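Globin II, extracellular (Lumbricus terrestris, PDB 1X9F) probably carries oxygen as a haem-containing globin subunit of the extracellular erythrocruorin of the earthworm, captured here with carbon monoxide bound. Local coordinates at residues B[14-17]-B[18-22]; B[32-35]-B[36-40]; B[124-127]-B[128-131]. All blocks are in the same frame, centred on the assembly; numbering follows the deposited sequence.

Contact 1: residues B[14-17]-B[18-22]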
loop_
_atom_site.group_PDB
_atom_site.type_symbol
_atom_site.label_atom_id
_atom_site.label_comp_id
_atom_site.label_asym_id
_atom_site.label_seq_id
_atom_site.Cartn_x
_atom_site.Cartn_y
_atom_site.Cartn_z
ATOM N N SER B 14 -33.867 10.396 7.811
ATOM C CA SER B 14 -32.816 9.375 7.780
ATOM C C SER B 14 -33.321 8.003 7.372
ATOM O O SER B 14 -32.715 7.335 6.527
ATOM C CB SER B 14 -32.120 9.268 9.136
ATOM O OG SER B 14 -31.224 10.347 9.317
ATOM N N GLU B 15 -34.421 7.575 7.989
ATOM C CA GLU B 15 -34.973 6.267 7.705
ATOM C C GLU B 15 -35.482 6.186 6.273
ATOM O O GLU B 15 -35.404 5.128 5.647
ATOM C CB GLU B 15 -36.027 5.899 8.747
ATOM C CG GLU B 15 -35.387 5.810 10.127
ATOM C CD GLU B 15 -36.345 5.446 11.236
ATOM O OE1 GLU B 15 -35.853 5.151 12.348
ATOM O OE2 GLU B 15 -37.576 5.457 11.010
ATOM N N TRP B 16 -35.961 7.310 5.740
ATOM C CA TRP B 16 -36.361 7.371 4.334
ATOM C C TRP B 16 -35.152 7.151 3.431
ATOM O O TRP B 16 -35.188 6.310 2.532
ATOM C CB TRP B 16 -37.054 8.699 4.005
ATOM C CG TRP B 16 -37.259 8.918 2.535
ATOM C CD1 TRP B 16 -36.546 9.760 1.725
ATOM C CD2 TRP B 16 -38.219 8.268 1.689
ATOM N NE1 TRP B 16 -37.006 9.680 0.432
ATOM C CE2 TRP B 16 -38.033 8.773 0.380
ATOM C CE3 TRP B 16 -39.226 7.311 1.902
ATOM C CZ2 TRP B 16 -38.814 8.364 -0.703
ATOM C CZ3 TRP B 16 -40.005 6.904 0.823
ATOM C CH2 TRP B 16 -39.793 7.431 -0.462
ATOM N N GLY B 17 -34.087 7.909 3.690
ATOM C CA GLY B 17 -32.824 7.756 2.977
ATOM C C GLY B 17 -32.381 6.308 2.895
ATOM O O GLY B 17 -32.099 5.805 1.805
ATOM N N ARG B 18 -32.339 5.633 4.040
ATOM C CA ARG B 18 -31.946 4.228 4.083
ATOM C C ARG B 18 -32.893 3.266 3.354
ATOM O O ARG B 18 -32.437 2.265 2.805
ATOM C CB ARG B 18 -31.744 3.777 5.526
ATOM C CG ARG B 18 -30.288 3.615 5.916
ATOM C CD ARG B 18 -29.896 4.412 7.145
ATOM N NE ARG B 18 -30.824 4.207 8.254
ATOM C CZ ARG B 18 -30.898 4.983 9.330
ATOM N NH1 ARG B 18 -30.098 6.038 9.464
ATOM N NH2 ARG B 18 -31.779 4.705 10.281
ATOM N N ALA B 19 -34.194 3.561 3.342
ATOM C CA ALA B 19 -35.185 2.651 2.748
ATOM C C ALA B 19 -35.395 2.905 1.262
ATOM O O ALA B 19 -35.716 1.986 0.500
ATOM C CB ALA B 19 -36.511 2.768 3.485
ATOM N N TYR B 20 -35.218 4.160 0.863
ATOM C CA TYR B 20 -35.470 4.595 -0.504
ATOM C C TYR B 20 -34.567 3.903 -1.520
ATOM O O TYR B 20 -35.039 3.487 -2.579
ATOM C CB TYR B 20 -35.327 6.117 -0.595
ATOM C CG TYR B 20 -35.854 6.765 -1.856
ATOM C CD1 TYR B 20 -35.318 7.977 -2.299
ATOM C CD2 TYR B 20 -36.890 6.193 -2.594
ATOM C CE1 TYR B 20 -35.797 8.597 -3.450
ATOM C CE2 TYR B 20 -37.373 6.807 -3.746
ATOM C CZ TYR B 20 -36.820 8.005 -4.163
ATOM O OH TYR B 20 -37.296 8.608 -5.295
ATOM N N GLY B 21 -33.279 3.777 -1.205
ATOM C CA GLY B 21 -32.334 3.103 -2.107
ATOM C C GLY B 21 -32.248 3.745 -3.482
ATOM O O GLY B 21 -32.602 4.915 -3.659
ATOM N N SER B 22 -31.774 2.971 -4.455
ATOM C CA SER B 22 -31.567 3.466 -5.813
ATOM C C SER B 22 -31.680 2.325 -6.841
ATOM O O SER B 22 -31.838 1.163 -6.456
ATOM C CB SER B 22 -30.205 4.169 -5.903
ATOM O OG SER B 22 -29.153 3.246 -5.645
HETATM O O HOH W 1 -33.129 5.436 12.900
#
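Trp-16 and Tyr-20 sit one turn apart near the end of helix 6-20, where Tyr-20 N donates to Trp-16 O at 2.7 Å while Arg-18 N and Ala-19 N reach back to Ser-14 O and Glu-15 O; Gly-21, with positive phi, then takes the chain out of the helix. The two aromatic rings form an offset stack: the six-membered ring of Trp-16 and the phenol ring of Tyr-20 have centroids 4.5 Å apart and planes inclined by 25°. Trp-16 CZ2 lies over the centre of the Tyr-20 ring, and its nearest atom there is CD2 at 3.5 Å. Tyr-20 CB adds a CH-pi contact over the face of the pyrrole ring. Both side chains have CG opposite the backbone N (chi1 169° in Trp-16, -167° in Tyr-20), which sends them out on the same flank of the helix. There they pack on helix 59-77, whose Asp-73 accepts from Trp-16 NE1. Glu-15 and Arg-18 meet less directly. Glu-15 OE1 and Arg-18 NH2 stay 4.6 Å apart, and a water donates to the former and accepts from the latter in the guanidinium plane. A neighbouring subunit supplies an acidic side chain in salt bridge with Arg-18 NH1 and a polar one hydrogen-bonded to Glu-15 OE1. The chemistry thus divides the turn between an aromatic pair inside the globin and opposite charges joined through water at a subunit interface.

Contact 2: residues B[32-35]-B[36-40]. With CMO (carbon monoxide), chain P.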
loop_
_atom_site.group_PDB
_atom_site.type_symbol
_atom_site.label_atom_id
_atom_site.label_comp_id
_atom_site.label_asym_id
_atom_site.label_seq_id
_atom_site.Cartn_x
_atom_site.Cartn_y
_atom_site.Cartn_z
ATOM N N ALA B 32 -43.580 -2.248 -4.328
ATOM C CA ALA B 32 -44.010 -2.784 -3.046
ATOM C C ALA B 32 -45.049 -1.871 -2.395
ATOM O O ALA B 32 -46.070 -2.355 -1.892
ATOM C CB ALA B 32 -42.816 -2.981 -2.135
ATOM N N ILE B 33 -44.818 -0.557 -2.434
ATOM C CA ILE B 33 -45.755 0.398 -1.832
ATOM C C ILE B 33 -47.116 0.422 -2.545
ATOM O O ILE B 33 -48.159 0.340 -1.881
ATOM C CB ILE B 33 -45.133 1.821 -1.713
ATOM C CG1 ILE B 33 -43.993 1.822 -0.682
ATOM C CG2 ILE B 33 -46.203 2.838 -1.296
ATOM C CD1 ILE B 33 -43.038 3.013 -0.815
ATOM N N TRP B 34 -47.107 0.513 -3.878
ATOM C CA TRP B 34 -48.354 0.507 -4.659
ATOM C C TRP B 34 -49.147 -0.797 -4.582
ATOM O O TRP B 34 -50.382 -0.765 -4.512
ATOM C CB TRP B 34 -48.142 1.011 -6.104
ATOM C CG TRP B 34 -48.114 2.487 -6.077
ATOM C CD1 TRP B 34 -47.031 3.300 -6.245
ATOM C CD2 TRP B 34 -49.207 3.338 -5.744
ATOM N NE1 TRP B 34 -47.398 4.614 -6.074
ATOM C CE2 TRP B 34 -48.731 4.661 -5.762
ATOM C CE3 TRP B 34 -50.560 3.114 -5.441
ATOM C CZ2 TRP B 34 -49.550 5.745 -5.487
ATOM C CZ3 TRP B 34 -51.372 4.195 -5.173
ATOM C CH2 TRP B 34 -50.868 5.493 -5.199
ATOM N N ARG B 35 -48.451 -1.929 -4.552
ATOM C CA ARG B 35 -49.117 -3.216 -4.351
ATOM C C ARG B 35 -49.755 -3.327 -2.979
ATOM O O ARG B 35 -50.863 -3.853 -2.849
ATOM C CB ARG B 35 -48.141 -4.365 -4.544
ATOM C CG ARG B 35 -47.839 -4.587 -5.993
ATOM C CD ARG B 35 -46.653 -5.455 -6.222
ATOM N NE ARG B 35 -46.456 -5.625 -7.652
ATOM C CZ ARG B 35 -45.294 -5.906 -8.223
ATOM N NH1 ARG B 35 -44.196 -6.050 -7.489
ATOM N NH2 ARG B 35 -45.226 -6.040 -9.541
ATOM N N ALA B 36 -49.047 -2.854 -1.957
ATOM C CA ALA B 36 -49.588 -2.842 -0.609
ATOM C C ALA B 36 -50.812 -1.928 -0.546
ATOM O O ALA B 36 -51.791 -2.257 0.124
ATOM C CB ALA B 36 -48.530 -2.419 0.393
ATOM N N THR B 37 -50.760 -0.796 -1.250
ATOM C CA THR B 37 -51.906 0.112 -1.331
ATOM C C THR B 37 -53.101 -0.599 -1.964
ATOM O O THR B 37 -54.189 -0.625 -1.385
ATOM C CB THR B 37 -51.553 1.385 -2.144
ATOM O OG1 THR B 37 -50.461 2.072 -1.517
ATOM C CG2 THR B 37 -52.690 2.408 -2.083
ATOM N N PHE B 38 -52.884 -1.175 -3.149
ATOM C CA PHE B 38 -53.943 -1.871 -3.877
ATOM C C PHE B 38 -54.494 -3.061 -3.098
ATOM O O PHE B 38 -55.694 -3.310 -3.138
ATOM C CB PHE B 38 -53.491 -2.329 -5.274
ATOM C CG PHE B 38 -53.149 -1.206 -6.220
ATOM C CD1 PHE B 38 -52.223 -1.406 -7.236
ATOM C CD2 PHE B 38 -53.743 0.050 -6.096
ATOM C CE1 PHE B 38 -51.898 -0.384 -8.114
ATOM C CE2 PHE B 38 -53.420 1.078 -6.967
ATOM C CZ PHE B 38 -52.497 0.861 -7.979
ATOM N N ALA B 39 -53.635 -3.801 -2.399
ATOM C CA ALA B 39 -54.101 -4.928 -1.580
ATOM C C ALA B 39 -55.102 -4.456 -0.527
ATOM O O ALA B 39 -56.036 -5.177 -0.167
ATOM C CB ALA B 39 -52.926 -5.638 -0.915
ATOM N N GLN B 40 -54.905 -3.234 -0.046
ATOM C CA GLN B 40 -55.749 -2.697 1.004
ATOM C C GLN B 40 -57.006 -1.999 0.488
ATOM O O GLN B 40 -58.080 -2.135 1.079
ATOM C CB GLN B 40 -54.963 -1.762 1.918
ATOM C CG GLN B 40 -55.799 -1.362 3.110
ATOM C CD GLN B 40 -55.058 -0.517 4.101
ATOM O OE1 GLN B 40 -53.921 -0.820 4.459
ATOM N NE2 GLN B 40 -55.705 0.542 4.574
HETATM C C CMO P . -49.681 8.810 -6.678
HETATM O O CMO P . -49.798 7.630 -7.102
#
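The carbon monoxide pocket of this globin includes Trp-34, which lies on helix 23-40 and packs against Thr-37 and Phe-38, one turn further along. Phe-48, His-64 and Val-68 complete the set of residues round the ligand. The indole and the Thr-37 side chain run side by side in the same direction, and Trp-34 CZ3 meets the methyl CG2 at 3.8 Å. On Phe-38 the touching atom is CE2, 3.8 Å from Trp-34 CE3; the two rings are inclined by 42°, neither stacked nor edge-to-face. Phe-38 also turns one face to Trp-34 O, the carbonyl that accepts from its own backbone N at 2.9 Å. The methyl of Thr-37 is placed by chi1 of -60°, which sets CG2 opposite the backbone N and turns OG1 back toward the preceding turn. There Thr-37 OG1 donates to Ile-33 O at 2.9 Å. Thr-37 N binds the same oxygen from the opposite face of the carbonyl plane, so two bonds grip it and the one from OG1 orients the hydroxyl. A leucine in place of Trp-34 would probably open a gap beside the ligand and leave Thr-37 CG2 and Phe-38 CE2 without their aromatic neighbour. Phe-48 meets the indole edge-to-face, and Ala-65 and Val-68 of helix 59-77 touch it as well. A helical side chain, a histidine and a phenylalanine bordering the gas mark a globin distal pocket.

Contact 3: residues B[124-127]-B[128-131]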
loop_
_atom_site.group_PDB
_atom_site.type_symbol
_atom_site.label_atom_id
_atom_site.label_comp_id
_atom_site.label_asym_id
_atom_site.label_seq_id
_atom_site.Cartn_x
_atom_site.Cartn_y
_atom_site.Cartn_z
ATOM N N CYS B 124 -35.184 -1.168 12.789
ATOM C CA CYS B 124 -34.707 0.204 12.929
ATOM C C CYS B 124 -35.590 1.219 12.265
ATOM O O CYS B 124 -35.181 1.888 11.315
ATOM C CB CYS B 124 -33.288 0.309 12.389
ATOM S SG CYS B 124 -32.255 -0.946 13.146
ATOM N N TYR B 125 -36.808 1.342 12.765
ATOM C CA TYR B 125 -37.672 2.397 12.293
ATOM C C TYR B 125 -38.677 2.743 13.376
ATOM O O TYR B 125 -38.946 1.935 14.266
ATOM C CB TYR B 125 -38.313 2.016 10.947
ATOM C CG TYR B 125 -39.772 1.664 10.991
ATOM C CD1 TYR B 125 -40.237 0.607 11.768
ATOM C CD2 TYR B 125 -40.684 2.379 10.231
ATOM C CE1 TYR B 125 -41.574 0.291 11.808
ATOM C CE2 TYR B 125 -42.021 2.069 10.257
ATOM C CZ TYR B 125 -42.460 1.025 11.049
ATOM O OH TYR B 125 -43.794 0.709 11.070
ATOM N N ASP B 126 -39.205 3.959 13.312
ATOM C CA ASP B 126 -40.172 4.427 14.286
ATOM C C ASP B 126 -41.505 4.709 13.604
ATOM O O ASP B 126 -41.688 5.743 12.949
ATOM C CB ASP B 126 -39.633 5.669 14.986
ATOM C CG ASP B 126 -40.567 6.201 16.056
ATOM O OD1 ASP B 126 -41.800 6.011 15.964
ATOM O OD2 ASP B 126 -40.145 6.848 17.035
ATOM N N ARG B 127 -42.428 3.773 13.788
ATOM C CA ARG B 127 -43.744 3.792 13.170
ATOM C C ARG B 127 -44.543 5.039 13.537
ATOM O O ARG B 127 -45.209 5.633 12.684
ATOM C CB ARG B 127 -44.502 2.540 13.602
ATOM C CG ARG B 127 -45.867 2.414 13.005
ATOM C CD ARG B 127 -46.538 1.086 13.251
ATOM N NE ARG B 127 -47.572 0.888 12.243
ATOM C CZ ARG B 127 -48.780 1.442 12.276
ATOM N NH1 ARG B 127 -49.145 2.226 13.287
ATOM N NH2 ARG B 127 -49.637 1.201 11.293
ATOM N N GLU B 128 -44.470 5.428 14.806
ATOM C CA GLU B 128 -45.201 6.593 15.277
ATOM C C GLU B 128 -44.697 7.881 14.641
ATOM O O GLU B 128 -45.493 8.771 14.336
ATOM C CB GLU B 128 -45.147 6.695 16.801
ATOM C CG GLU B 128 -46.154 5.808 17.516
ATOM C CD GLU B 128 -46.261 6.126 18.995
ATOM O OE1 GLU B 128 -45.236 6.032 19.706
ATOM O OE2 GLU B 128 -47.376 6.456 19.451
ATOM N N ALA B 129 -43.382 7.976 14.448
ATOM C CA ALA B 129 -42.768 9.140 13.814
ATOM C C ALA B 129 -43.106 9.186 12.323
ATOM O O ALA B 129 -43.415 10.257 11.787
ATOM C CB ALA B 129 -41.258 9.132 14.029
ATOM N N TRP B 130 -43.062 8.032 11.658
ATOM C CA TRP B 130 -43.460 7.946 10.254
ATOM C C TRP B 130 -44.934 8.274 10.066
ATOM O O TRP B 130 -45.284 9.100 9.223
ATOM C CB TRP B 130 -43.156 6.564 9.678
ATOM C CG TRP B 130 -41.762 6.415 9.189
ATOM C CD1 TRP B 130 -40.664 6.096 9.935
ATOM C CD2 TRP B 130 -41.300 6.575 7.843
ATOM N NE1 TRP B 130 -39.546 6.046 9.138
ATOM C CE2 TRP B 130 -39.906 6.332 7.847
ATOM C CE3 TRP B 130 -41.923 6.892 6.627
ATOM C CZ2 TRP B 130 -39.124 6.400 6.686
ATOM C CZ3 TRP B 130 -41.147 6.957 5.476
ATOM C CH2 TRP B 130 -39.762 6.712 5.516
ATOM N N ASP B 131 -45.789 7.632 10.856
ATOM C CA ASP B 131 -47.226 7.849 10.765
ATOM C C ASP B 131 -47.565 9.340 10.847
ATOM O O ASP B 131 -48.344 9.863 10.041
ATOM C CB ASP B 131 -47.938 7.075 11.873
ATOM C CG ASP B 131 -49.438 7.145 11.757
ATOM O OD1 ASP B 131 -49.981 6.684 10.732
ATOM O OD2 ASP B 131 -50.162 7.645 12.641
#
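An N-cap contact links Asp-126 to Ala-129 at the start of helix 127-142, where the loop that follows helix 103-121 turns into the last helix of the globin fold. Asp-126 is the capping residue: its OD1 accepts from Ala-129 N at 2.9 Å with an N-H...O angle of 160°. The carboxylate is carried there by a chi1 of -178°, CG lying opposite the backbone N, and the amide comes to OD1 from above the carboxylate plane. Its other oxygen, OD2, forms a salt bridge with Lys-2, so the capping carboxylate is also linked to the N-terminal segment. The carboxylate lies close to the N-terminal end of the helix, where its negative charge would be expected to interact well with the helix dipole. Behind the cap the first helical bonds follow at once, from Trp-130 N to Asp-126 O (3.0 Å) and from Asp-131 N to Arg-127 O. An aromatic pair flanks this turn. The Tyr-125 ring and the pyrrole ring of Trp-130 are inclined by 44° at a centroid distance of 5.5 Å, an oblique meeting in which Tyr-125 CD2 comes to 3.7 Å from Trp-130 CD1. The indole NE1 donates to Glu-15 of helix 6-20, while Asp-131 pairs with Lys-110. In the plane of the indole, the carbonyl oxygen Asp-126 O lies at the ring edge, 3.2 Å from Trp-130 CD1.

The three contacts follow in series along one all-helical chain: contact 1 closes helix 6-20, contact 2 lies on the next helix, 23-40, and contact 3 opens helix 127-142. Contacts 1 and 3 adjoin, their centres about 13 Å apart. The Glu-15 carboxylate joins them, so a single side chain ties the first helix to the start of the last. Contact 2 is set apart, about 19 Å from each of the others between centres, and lies beside the haem and its gas. The fold therefore brings the end of the first helix against the start of the last, at some distance from the ligand pocket.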